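Long-range contacts in acetylserotonin O-methyltransferase (Homo sapiens, PDB 4A6D), which catalyses the transfer of a methyl group from S-adenosyl-L-methionine to N-acetylserotonin, giving melatonin: residues A[100-105]-A[163-168]; A[33-38]-A[94-99]; A[169-174]-A[280-285]; A[70-75]-A[87-92]. All coordinates share one frame; numbering follows the deposited sequence. Where two conformers were deposited one is given.

Contact 1 (A[100-105]-A[163-168]). With SAM (S-adenosylmethionine), chain D.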
# COMPACT_ATOMS: atom_id res chain seq x y z
N THR A 100 -23.43 -3.46 6.46
CA THR A 100 -22.51 -2.79 5.53
C THR A 100 -21.04 -3.13 5.70
O THR A 100 -20.20 -2.45 5.12
CB THR A 100 -22.80 -1.29 5.43
OG1 THR A 100 -22.77 -0.71 6.73
CG2 THR A 100 -24.13 -1.01 4.75
N SER A 101 -20.73 -4.21 6.46
CA SER A 101 -19.39 -4.74 6.75
C SER A 101 -18.54 -4.92 5.50
O SER A 101 -19.02 -5.49 4.52
CB SER A 101 -19.51 -6.07 7.49
OG SER A 101 -18.26 -6.48 8.01
N GLN A 102 -17.28 -4.45 5.53
CA GLN A 102 -16.37 -4.57 4.39
C GLN A 102 -15.17 -5.45 4.70
O GLN A 102 -14.29 -5.62 3.85
CB GLN A 102 -15.99 -3.19 3.82
CG GLN A 102 -17.19 -2.37 3.28
CD GLN A 102 -17.94 -3.03 2.14
OE1 GLN A 102 -17.37 -3.41 1.10
NE2 GLN A 102 -19.25 -3.17 2.30
N CYS A 103 -15.20 -6.09 5.89
CA CYS A 103 -14.22 -7.01 6.50
C CYS A 103 -13.58 -8.02 5.58
O CYS A 103 -12.36 -8.04 5.47
CB CYS A 103 -14.84 -7.72 7.69
SG CYS A 103 -14.74 -6.81 9.23
N SER A 104 -14.41 -8.93 5.02
CA SER A 104 -13.99 -10.04 4.17
C SER A 104 -13.28 -9.62 2.90
O SER A 104 -12.37 -10.32 2.47
CB SER A 104 -15.15 -11.00 3.92
OG SER A 104 -15.49 -11.63 5.15
N MET A 105 -13.67 -8.46 2.33
CA MET A 105 -13.03 -7.91 1.13
C MET A 105 -11.65 -7.38 1.52
O MET A 105 -10.68 -7.64 0.80
CB MET A 105 -13.90 -6.81 0.49
CG MET A 105 -13.33 -6.28 -0.83
SD MET A 105 -13.17 -7.56 -2.09
CE MET A 105 -11.86 -6.91 -3.07
N VAL A 163 -19.78 -5.47 -1.18
CA VAL A 163 -20.04 -4.19 -1.85
C VAL A 163 -21.55 -3.91 -2.08
O VAL A 163 -22.00 -2.75 -1.97
CB VAL A 163 -19.18 -3.95 -3.12
CG1 VAL A 163 -19.66 -4.81 -4.30
CG2 VAL A 163 -19.14 -2.45 -3.48
N TRP A 164 -22.32 -4.98 -2.33
CA TRP A 164 -23.75 -4.85 -2.58
C TRP A 164 -24.59 -4.36 -1.40
O TRP A 164 -25.65 -3.77 -1.61
CB TRP A 164 -24.30 -6.08 -3.31
CG TRP A 164 -23.43 -6.49 -4.48
CD1 TRP A 164 -22.82 -7.70 -4.66
CD2 TRP A 164 -23.00 -5.65 -5.57
NE1 TRP A 164 -22.04 -7.66 -5.80
CE2 TRP A 164 -22.15 -6.42 -6.38
CE3 TRP A 164 -23.23 -4.29 -5.92
CZ2 TRP A 164 -21.54 -5.91 -7.54
CZ3 TRP A 164 -22.62 -3.77 -7.05
CH2 TRP A 164 -21.79 -4.58 -7.85
N SER A 165 -24.06 -4.49 -0.17
CA SER A 165 -24.71 -3.98 1.04
C SER A 165 -24.73 -2.44 1.04
O SER A 165 -25.59 -1.84 1.68
CB SER A 165 -24.01 -4.51 2.28
OG SER A 165 -22.65 -4.10 2.35
N VAL A 166 -23.79 -1.82 0.30
CA VAL A 166 -23.67 -0.36 0.14
C VAL A 166 -24.05 0.13 -1.25
O VAL A 166 -24.70 1.16 -1.36
CB VAL A 166 -22.27 0.20 0.55
CG1 VAL A 166 -22.29 0.71 1.98
CG2 VAL A 166 -21.17 -0.83 0.37
N ASN A 167 -23.61 -0.57 -2.32
CA ASN A 167 -23.82 -0.18 -3.72
C ASN A 167 -25.03 -0.84 -4.42
O ASN A 167 -25.42 -0.38 -5.50
CB ASN A 167 -22.53 -0.46 -4.53
CG ASN A 167 -22.23 0.53 -5.65
OD1 ASN A 167 -21.08 0.91 -5.87
ND2 ASN A 167 -23.25 0.94 -6.43
N GLY A 168 -25.58 -1.90 -3.83
CA GLY A 168 -26.69 -2.67 -4.38
C GLY A 168 -27.90 -1.88 -4.86
O GLY A 168 -28.31 -2.03 -6.01
N SAM D . -21.61 -11.10 -9.71
CA SAM D . -20.90 -11.24 -8.42
C SAM D . -20.55 -9.94 -7.67
O SAM D . -20.39 -8.93 -8.32
OXT SAM D . -20.41 -9.87 -6.40
CB SAM D . -19.70 -12.12 -8.69
CG SAM D . -18.62 -11.44 -9.54
SD SAM D . -17.20 -12.58 -9.66
CE SAM D . -15.95 -11.49 -10.21
C5' SAM D . -17.44 -13.39 -11.28
C4' SAM D . -18.40 -14.55 -11.01
O4' SAM D . -18.49 -15.24 -12.25
C3' SAM D . -17.85 -15.58 -9.95
O3' SAM D . -18.84 -15.86 -8.94
C2' SAM D . -17.45 -16.80 -10.83
O2' SAM D . -17.52 -18.10 -10.24
C1' SAM D . -18.47 -16.67 -11.98
N9 SAM D . -18.04 -17.38 -13.20
C8 SAM D . -16.78 -17.34 -13.79
N7 SAM D . -16.77 -18.08 -14.86
C5 SAM D . -18.00 -18.70 -15.01
C6 SAM D . -18.58 -19.60 -15.92
N6 SAM D . -17.86 -20.00 -17.00
N1 SAM D . -19.90 -19.98 -15.76
C2 SAM D . -20.62 -19.59 -14.70
N3 SAM D . -20.09 -18.74 -13.81
C4 SAM D . -18.85 -18.23 -13.95
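Val163 leads into helix 164-173 with its CG1 lying 3.5 Å above the plane of the Trp164 ring, over the centre, and its side chain also touches Arg252. Trp164 turns away from residues 100-105: its NE1 gives a nearly straight hydrogen bond (168°) to SAM OXT at 2.8 Å, so the carboxylate of the cofactor meets the indole at its edge. The seam ties the class I methyltransferase fold, through this cofactor-holding helix, to the loop that opens helix 103-117, where Gln102 is the N-cap residue. Ser165 points back at that loop; its OG, bonded to Glu162 O, rests 3.4 Å from Thr100 CA. Beside it the bent chain of Gln102 brings NE2 to Thr100 O at 3.1 Å, from above the carbonyl plane, and to Glu162 O as well. An alanine here would remove both hydrogen bonds of the side-chain amide and would probably loosen the link between the turn at Thr100 and the carbonyl of Glu162. Val166 divides its methyls: CG1 crosses Thr100 CG2 at about a right angle, 3.7 Å away, while CG2 meets Gln102 NE2 tip to tip at 3.6 Å. Tyr9 of the second subunit packs on Val163 and Val166.

Contact 2 (A[33-38]-A[94-99])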
# COMPACT_ATOMS: atom_id res chain seq x y z
N VAL A 33 -9.81 -6.68 15.85
CA VAL A 33 -9.77 -5.52 16.76
C VAL A 33 -11.15 -4.85 16.91
O VAL A 33 -11.62 -4.66 18.03
CB VAL A 33 -8.67 -4.50 16.33
CG1 VAL A 33 -8.78 -3.19 17.10
CG2 VAL A 33 -7.28 -5.09 16.47
N PHE A 34 -11.78 -4.53 15.77
CA PHE A 34 -13.09 -3.86 15.69
C PHE A 34 -14.23 -4.69 16.27
O PHE A 34 -15.08 -4.13 16.96
CB PHE A 34 -13.37 -3.39 14.26
CG PHE A 34 -12.20 -2.64 13.66
CD1 PHE A 34 -11.79 -1.41 14.18
CD2 PHE A 34 -11.48 -3.18 12.60
CE1 PHE A 34 -10.69 -0.74 13.64
CE2 PHE A 34 -10.39 -2.49 12.05
CZ PHE A 34 -10.00 -1.28 12.58
N ASP A 35 -14.22 -6.03 16.05
CA ASP A 35 -15.23 -6.95 16.59
C ASP A 35 -15.14 -7.01 18.12
O ASP A 35 -16.16 -6.86 18.79
CB ASP A 35 -15.08 -8.37 15.98
CG ASP A 35 -15.58 -8.51 14.56
OD1 ASP A 35 -16.63 -7.90 14.22
OD2 ASP A 35 -14.97 -9.29 13.80
N LEU A 36 -13.91 -7.19 18.66
CA LEU A 36 -13.62 -7.24 20.10
C LEU A 36 -14.08 -5.95 20.80
O LEU A 36 -14.61 -6.03 21.91
CB LEU A 36 -12.11 -7.45 20.31
CG LEU A 36 -11.65 -7.68 21.76
CD1 LEU A 36 -11.84 -9.13 22.15
CD2 LEU A 36 -10.20 -7.29 21.93
N LEU A 37 -13.86 -4.78 20.14
CA LEU A 37 -14.25 -3.46 20.65
C LEU A 37 -15.76 -3.27 20.63
O LEU A 37 -16.28 -2.57 21.50
CB LEU A 37 -13.56 -2.32 19.89
CG LEU A 37 -12.07 -2.06 20.20
CD1 LEU A 37 -11.46 -1.14 19.17
CD2 LEU A 37 -11.88 -1.49 21.59
N ALA A 38 -16.46 -3.88 19.66
CA ALA A 38 -17.93 -3.82 19.52
C ALA A 38 -18.63 -4.80 20.47
O ALA A 38 -19.79 -4.56 20.84
CB ALA A 38 -18.32 -4.11 18.08
N LEU A 94 -16.46 -2.11 9.52
CA LEU A 94 -15.39 -2.99 10.01
C LEU A 94 -15.79 -3.99 11.09
O LEU A 94 -14.93 -4.73 11.57
CB LEU A 94 -14.16 -2.13 10.43
CG LEU A 94 -13.60 -1.16 9.37
CD1 LEU A 94 -12.52 -0.26 9.95
CD2 LEU A 94 -13.02 -1.90 8.20
N THR A 95 -17.08 -4.04 11.49
CA THR A 95 -17.59 -5.03 12.45
C THR A 95 -18.37 -6.09 11.68
O THR A 95 -19.11 -5.75 10.74
CB THR A 95 -18.39 -4.41 13.62
OG1 THR A 95 -19.65 -3.93 13.17
CG2 THR A 95 -17.60 -3.32 14.39
N THR A 96 -18.18 -7.37 12.04
CA THR A 96 -18.82 -8.53 11.40
C THR A 96 -20.36 -8.47 11.42
O THR A 96 -21.00 -8.82 10.42
CB THR A 96 -18.18 -9.83 11.94
OG1 THR A 96 -16.77 -9.74 11.80
CG2 THR A 96 -18.66 -11.07 11.22
N VAL A 97 -20.95 -7.97 12.52
CA VAL A 97 -22.41 -7.85 12.68
C VAL A 97 -23.05 -6.80 11.76
O VAL A 97 -24.21 -6.96 11.40
CB VAL A 97 -22.92 -7.69 14.14
CG1 VAL A 97 -22.72 -8.98 14.94
CG2 VAL A 97 -22.28 -6.49 14.84
N SER A 98 -22.31 -5.71 11.42
CA SER A 98 -22.85 -4.65 10.57
C SER A 98 -23.31 -5.17 9.21
O SER A 98 -22.61 -5.99 8.61
CB SER A 98 -21.84 -3.53 10.38
OG SER A 98 -22.48 -2.40 9.81
N PRO A 99 -24.49 -4.73 8.70
CA PRO A 99 -24.92 -5.20 7.37
C PRO A 99 -23.98 -4.68 6.28
O PRO A 99 -23.69 -5.41 5.33
CB PRO A 99 -26.34 -4.62 7.24
CG PRO A 99 -26.74 -4.25 8.64
CD PRO A 99 -25.47 -3.80 9.28
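Two hydrogen bonds make up the polar half of the contact, and both end on the carboxylate of Asp35. Thr96 N donates to Asp35 OD1 at 2.7 Å with an almost linear angle of 174°, and Thr96 OG1 donates to Asp35 OD2, also at 2.7 Å. Each oxygen uses its syn lone pair, so the carboxylate takes the pair of donors as a two-pronged acceptor. The Thr96 torsion makes this possible: OG1 stands beside the backbone N and anti to the carbonyl carbon (chi1 -53°), which turns hydroxyl and amide to the same side. Exchanging Asp35 for an alanine would take away both acceptors and would probably let the loop at Thr96 drift from the helix.

The apolar half runs along the neighbouring positions. Phe34 and Leu94 lie side by side, pointing the same way, and Leu94 CD1 sits over one face of the Phe34 ring in a CH-pi contact, 3.9 Å from the centroid. Phe34 CD2 also lies 3.6 Å from Leu94 CB. One helical turn beyond Phe34, Ala38 CB meets Thr95 CG2 at 3.8 Å; the hydroxyl of Thr95 turns elsewhere, to Ser91 O.

Helix 33-39 is thereby joined to the loop after helix 88-94 within the dimerisation domain, and Leu12 of the second subunit packs on Leu94. The negative charge of Asp35, at a partly exposed position, is likely to be stabilised by its two short donors, which also fix the rotation of the carboxylate, whereas the aromatic packing adds burial with less directional demand.

Contact 3 (A[169-174]-A[280-285])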
# COMPACT_ATOMS: atom_id res chain seq x y z
N ARG A 169 -28.47 -1.03 -3.98
CA ARG A 169 -29.67 -0.25 -4.29
C ARG A 169 -29.52 0.70 -5.48
O ARG A 169 -30.45 0.80 -6.29
CB ARG A 169 -30.25 0.48 -3.06
CG ARG A 169 -31.76 0.61 -3.13
CD ARG A 169 -32.37 1.61 -2.18
NE ARG A 169 -33.82 1.68 -2.44
CZ ARG A 169 -34.42 2.61 -3.17
NH1 ARG A 169 -33.71 3.62 -3.68
NH2 ARG A 169 -35.72 2.57 -3.37
N SER A 170 -28.36 1.38 -5.59
CA SER A 170 -28.03 2.34 -6.65
C SER A 170 -28.15 1.67 -8.04
O SER A 170 -28.89 2.15 -8.89
CB SER A 170 -26.62 2.91 -6.46
OG SER A 170 -26.09 2.73 -5.15
N VAL A 171 -27.41 0.58 -8.24
CA VAL A 171 -27.34 -0.15 -9.50
C VAL A 171 -28.63 -0.81 -9.93
O VAL A 171 -28.99 -0.74 -11.10
CB VAL A 171 -26.11 -1.08 -9.62
CG1 VAL A 171 -24.82 -0.26 -9.60
CG2 VAL A 171 -26.10 -2.15 -8.53
N LEU A 172 -29.36 -1.41 -8.98
CA LEU A 172 -30.61 -2.09 -9.29
C LEU A 172 -31.79 -1.14 -9.54
O LEU A 172 -32.73 -1.52 -10.25
CB LEU A 172 -30.93 -3.18 -8.26
CG LEU A 172 -29.84 -4.26 -8.07
CD1 LEU A 172 -30.08 -5.06 -6.82
CD2 LEU A 172 -29.71 -5.18 -9.29
N THR A 173 -31.71 0.10 -8.99
CA THR A 173 -32.76 1.13 -9.18
C THR A 173 -32.43 2.24 -10.19
O THR A 173 -33.28 3.10 -10.42
CB THR A 173 -33.36 1.65 -7.86
OG1 THR A 173 -32.36 2.36 -7.14
CG2 THR A 173 -33.98 0.55 -7.02
N ALA A 174 -31.24 2.19 -10.82
CA ALA A 174 -30.80 3.11 -11.88
C ALA A 174 -31.85 3.08 -13.05
O ALA A 174 -32.18 4.11 -13.62
CB ALA A 174 -29.42 2.69 -12.39
N LEU A 280 -28.39 -6.28 -18.13
CA LEU A 280 -27.99 -5.30 -17.14
C LEU A 280 -26.56 -5.57 -16.78
O LEU A 280 -26.27 -6.60 -16.17
CB LEU A 280 -28.90 -5.32 -15.89
CG LEU A 280 -28.54 -4.25 -14.81
CD1 LEU A 280 -28.79 -2.84 -15.31
CD2 LEU A 280 -29.31 -4.48 -13.54
N VAL A 281 -25.66 -4.68 -17.22
CA VAL A 281 -24.22 -4.76 -17.00
C VAL A 281 -23.89 -3.83 -15.85
O VAL A 281 -24.25 -2.65 -15.89
CB VAL A 281 -23.40 -4.46 -18.28
CG1 VAL A 281 -21.90 -4.35 -17.98
CG2 VAL A 281 -23.68 -5.52 -19.37
N ILE A 282 -23.28 -4.39 -14.78
CA ILE A 282 -22.93 -3.61 -13.59
C ILE A 282 -21.44 -3.63 -13.44
O ILE A 282 -20.87 -4.67 -13.12
CB ILE A 282 -23.68 -4.05 -12.31
CG1 ILE A 282 -25.19 -3.84 -12.48
CG2 ILE A 282 -23.12 -3.27 -11.06
CD1 ILE A 282 -26.01 -4.60 -11.55
N GLU A 283 -20.80 -2.49 -13.72
CA GLU A 283 -19.36 -2.32 -13.69
C GLU A 283 -19.01 -0.87 -13.28
O GLU A 283 -19.88 0.01 -13.33
CB GLU A 283 -18.72 -2.65 -15.07
CG GLU A 283 -18.87 -4.08 -15.60
CD GLU A 283 -18.00 -5.15 -14.98
OE1 GLU A 283 -17.56 -4.97 -13.83
OE2 GLU A 283 -17.84 -6.22 -15.62
N SER A 284 -17.75 -0.64 -12.89
CA SER A 284 -17.23 0.68 -12.55
C SER A 284 -16.77 1.28 -13.88
O SER A 284 -15.81 0.82 -14.50
CB SER A 284 -16.04 0.58 -11.58
OG SER A 284 -15.88 1.85 -10.96
N LEU A 285 -17.48 2.29 -14.31
CA LEU A 285 -17.23 2.91 -15.60
C LEU A 285 -16.03 3.83 -15.61
O LEU A 285 -15.87 4.66 -14.72
CB LEU A 285 -18.49 3.65 -16.11
CG LEU A 285 -19.71 2.79 -16.46
CD1 LEU A 285 -20.92 3.66 -16.79
CD2 LEU A 285 -19.42 1.85 -17.61
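Ile282 and Val171 carry this buried contact, in which helix 164-173 lies against strand 278-283 of the seven-stranded sheet, with strand order 3-2-1-4-5-7-6, of the class I methyltransferase fold. The short segments 169-173 and 280-283 run roughly antiparallel, at 153°, with their axes 9.8 Å apart at closest approach. The two side chains point at each other and cross obliquely. Ile282 holds CG2 anti to its backbone N and CG1 beside it (chi1 -63°), so that its two arms spread across the branch point of Val171: CG2 meets Val171 CG1 at 3.8 Å, and CD1 meets Val171 CG2 at 3.9 Å. Val171 CB is held between these arms.

Leu280, two residues back on the same face of the strand, is engaged more loosely. Its CD2 is 4.3 Å from Leu172 CD2, and that same Leu172 methyl lies 4.4 Å from Ile282 CD1, bridging the two strand residues. Leu172 reaches this place by the end of its side chain, which also touches Leu200 of helix 192-200. On the other side of the strand Glu283 turns away, and its OE2 accepts from the backbone N of His255, the inferred catalytic residue.

No hydrogen bond crosses between the segments. Branched aliphatic groups hold helix to sheet by dispersion and the exclusion of water, so the fit depends on the shapes of the methyl groups rather than on any bond direction.

Contact 4 (A[70-75]-A[87-92]). With SO4 (sulfate ion), chain G.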
# COMPACT_ATOMS: atom_id res chain seq x y z
N LEU A 70 -5.37 7.44 11.95
CA LEU A 70 -6.08 7.21 10.68
C LEU A 70 -7.58 7.49 10.80
O LEU A 70 -8.27 7.46 9.79
CB LEU A 70 -5.87 5.75 10.18
CG LEU A 70 -4.48 5.36 9.65
CD1 LEU A 70 -4.45 3.91 9.22
CD2 LEU A 70 -4.02 6.27 8.50
N LYS A 71 -8.10 7.76 12.01
CA LYS A 71 -9.54 8.01 12.26
C LYS A 71 -10.40 6.76 12.13
O LYS A 71 -11.61 6.85 11.89
CB LYS A 71 -10.13 9.22 11.48
CG LYS A 71 -9.53 10.58 11.87
CD LYS A 71 -8.55 11.14 10.81
CE LYS A 71 -9.21 11.61 9.52
NZ LYS A 71 -8.23 11.75 8.40
N LEU A 72 -9.77 5.58 12.30
CA LEU A 72 -10.52 4.33 12.29
C LEU A 72 -10.96 4.08 13.73
O LEU A 72 -12.01 3.48 13.95
CB LEU A 72 -9.68 3.15 11.74
CG LEU A 72 -9.14 3.29 10.31
CD1 LEU A 72 -8.08 2.23 10.02
CD2 LEU A 72 -10.25 3.29 9.27
N LEU A 73 -10.19 4.59 14.71
CA LEU A 73 -10.53 4.50 16.14
C LEU A 73 -10.44 5.85 16.88
O LEU A 73 -9.75 6.78 16.44
CB LEU A 73 -9.67 3.45 16.87
CG LEU A 73 -9.75 1.99 16.45
CD1 LEU A 73 -8.80 1.16 17.26
CD2 LEU A 73 -11.17 1.43 16.58
N LYS A 74 -11.14 5.94 18.02
CA LYS A 74 -11.13 7.10 18.91
C LYS A 74 -10.44 6.69 20.21
O LYS A 74 -10.60 5.55 20.65
CB LYS A 74 -12.56 7.59 19.23
CG LYS A 74 -13.29 8.33 18.10
CD LYS A 74 -14.39 9.29 18.62
CE LYS A 74 -15.63 8.60 19.15
NZ LYS A 74 -16.71 9.56 19.50
N VAL A 75 -9.67 7.60 20.82
CA VAL A 75 -9.01 7.30 22.09
C VAL A 75 -9.52 8.28 23.14
O VAL A 75 -10.03 9.35 22.79
CB VAL A 75 -7.46 7.22 21.97
CG1 VAL A 75 -6.82 8.59 21.76
CG2 VAL A 75 -6.84 6.52 23.17
N THR A 87 -15.27 4.01 15.89
CA THR A 87 -15.79 5.22 15.25
C THR A 87 -17.10 4.83 14.53
O THR A 87 -17.53 3.68 14.62
CB THR A 87 -14.79 5.73 14.20
OG1 THR A 87 -14.41 4.64 13.35
CG2 THR A 87 -13.59 6.41 14.82
N GLU A 88 -17.71 5.78 13.79
CA GLU A 88 -18.91 5.49 13.01
C GLU A 88 -18.48 4.60 11.85
O GLU A 88 -19.13 3.60 11.57
CB GLU A 88 -19.58 6.78 12.50
CG GLU A 88 -20.44 7.47 13.55
CD GLU A 88 -21.91 7.11 13.59
OE1 GLU A 88 -22.32 6.11 12.95
OE2 GLU A 88 -22.66 7.83 14.28
N LEU A 89 -17.30 4.93 11.27
CA LEU A 89 -16.64 4.22 10.17
C LEU A 89 -16.44 2.73 10.48
O LEU A 89 -16.86 1.89 9.70
CB LEU A 89 -15.26 4.90 9.91
CG LEU A 89 -14.60 4.69 8.54
CD1 LEU A 89 -13.58 5.77 8.26
CD2 LEU A 89 -13.97 3.32 8.41
N SER A 90 -15.73 2.42 11.58
CA SER A 90 -15.40 1.05 11.97
C SER A 90 -16.59 0.24 12.41
O SER A 90 -16.65 -0.95 12.13
CB SER A 90 -14.27 1.02 13.01
OG SER A 90 -14.52 1.83 14.14
N SER A 91 -17.56 0.88 13.08
CA SER A 91 -18.78 0.21 13.52
C SER A 91 -19.59 -0.23 12.29
O SER A 91 -19.98 -1.40 12.18
CB SER A 91 -19.60 1.14 14.41
OG SER A 91 -20.89 0.63 14.66
N ASP A 92 -19.76 0.69 11.33
CA ASP A 92 -20.52 0.45 10.10
C ASP A 92 -19.80 -0.41 9.07
O ASP A 92 -20.48 -1.18 8.38
CB ASP A 92 -20.94 1.79 9.45
CG ASP A 92 -21.75 2.76 10.31
OD1 ASP A 92 -22.36 2.30 11.30
OD2 ASP A 92 -21.75 3.97 10.00
S SO4 G . -17.06 9.24 15.34
O1 SO4 G . -18.42 9.77 15.20
O2 SO4 G . -17.06 8.16 16.32
O3 SO4 G . -16.61 8.70 14.04
O4 SO4 G . -16.15 10.30 15.78
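Thr87 and Ser90 both set their hydroxyl between the backbone N and the carbonyl carbon (chi1 50° and 53°), the crowded position, which brings the two oxygens to the first turn of helix 88-94. There they form a capping box: Ser90 N donates to Thr87 OG1 at 3.1 Å, and Thr87 N donates to Ser90 OG at 2.9 Å. Thr87 OG1 in turn gives its proton to Leu72 O at 2.7 Å, from well above the carbonyl plane. Ser90 OG lies 3.0 Å from the same carbonyl, though Asn86 OD1 competes for its proton.

The Thr87 methyl, beside its backbone N, lies against the 71-74 chain, with CG2 3.6 Å from Lys71 O and 3.8 Å from Lys74 CG. Lys71 itself has positive phi and closes helix 57-69 in a Schellman motif, just before the chain enters strand 73-78. Next to the polar cluster Leu72 CD2 meets Leu89 CD2 obliquely at 3.8 Å; Tyr15 of the second subunit packs on Leu72, and Leu12 of that subunit on Leu89.

This joins the β-hairpin of strands 73-78 and 81-86 to the next helix, consistent with the winged-helix character of the dimerisation domain. A sulfate, probably from the crystallisation liquor, takes the Glu88 N-H at 3.1 Å through O3, with Lys74 nearby, which suggests that the helix start is electropositive. One threonine hydroxyl both accepts from Ser90 N at that start and donates to the carbonyl of Leu72, just before the hairpin.

Contacts 2 and 4 are neighbours in the dimerisation domain, their centres 11 Å apart; Leu37 CD1 packs on Leu73 CD2 at 3.7 Å, and Ser98 OG probably bonds to Asp92 O. From there contact 1 continues toward the methyltransferase domain: its Thr100 OG1 lies 2.9 Å from Asp92 O of contact 4, and its Ser101 OG 2.9 Å from Thr95 O of contact 2. Contacts 1 and 3 share helix 164-173, and Trp164, which binds S-adenosylmethionine, packs through CH2 on Ile282 CG2 at 3.7 Å, so that contact 3 probably backs the cofactor pocket from behind Trp164. Contact 3 stands apart from contacts 2 and 4, its centre about 28 and 29 Å from theirs.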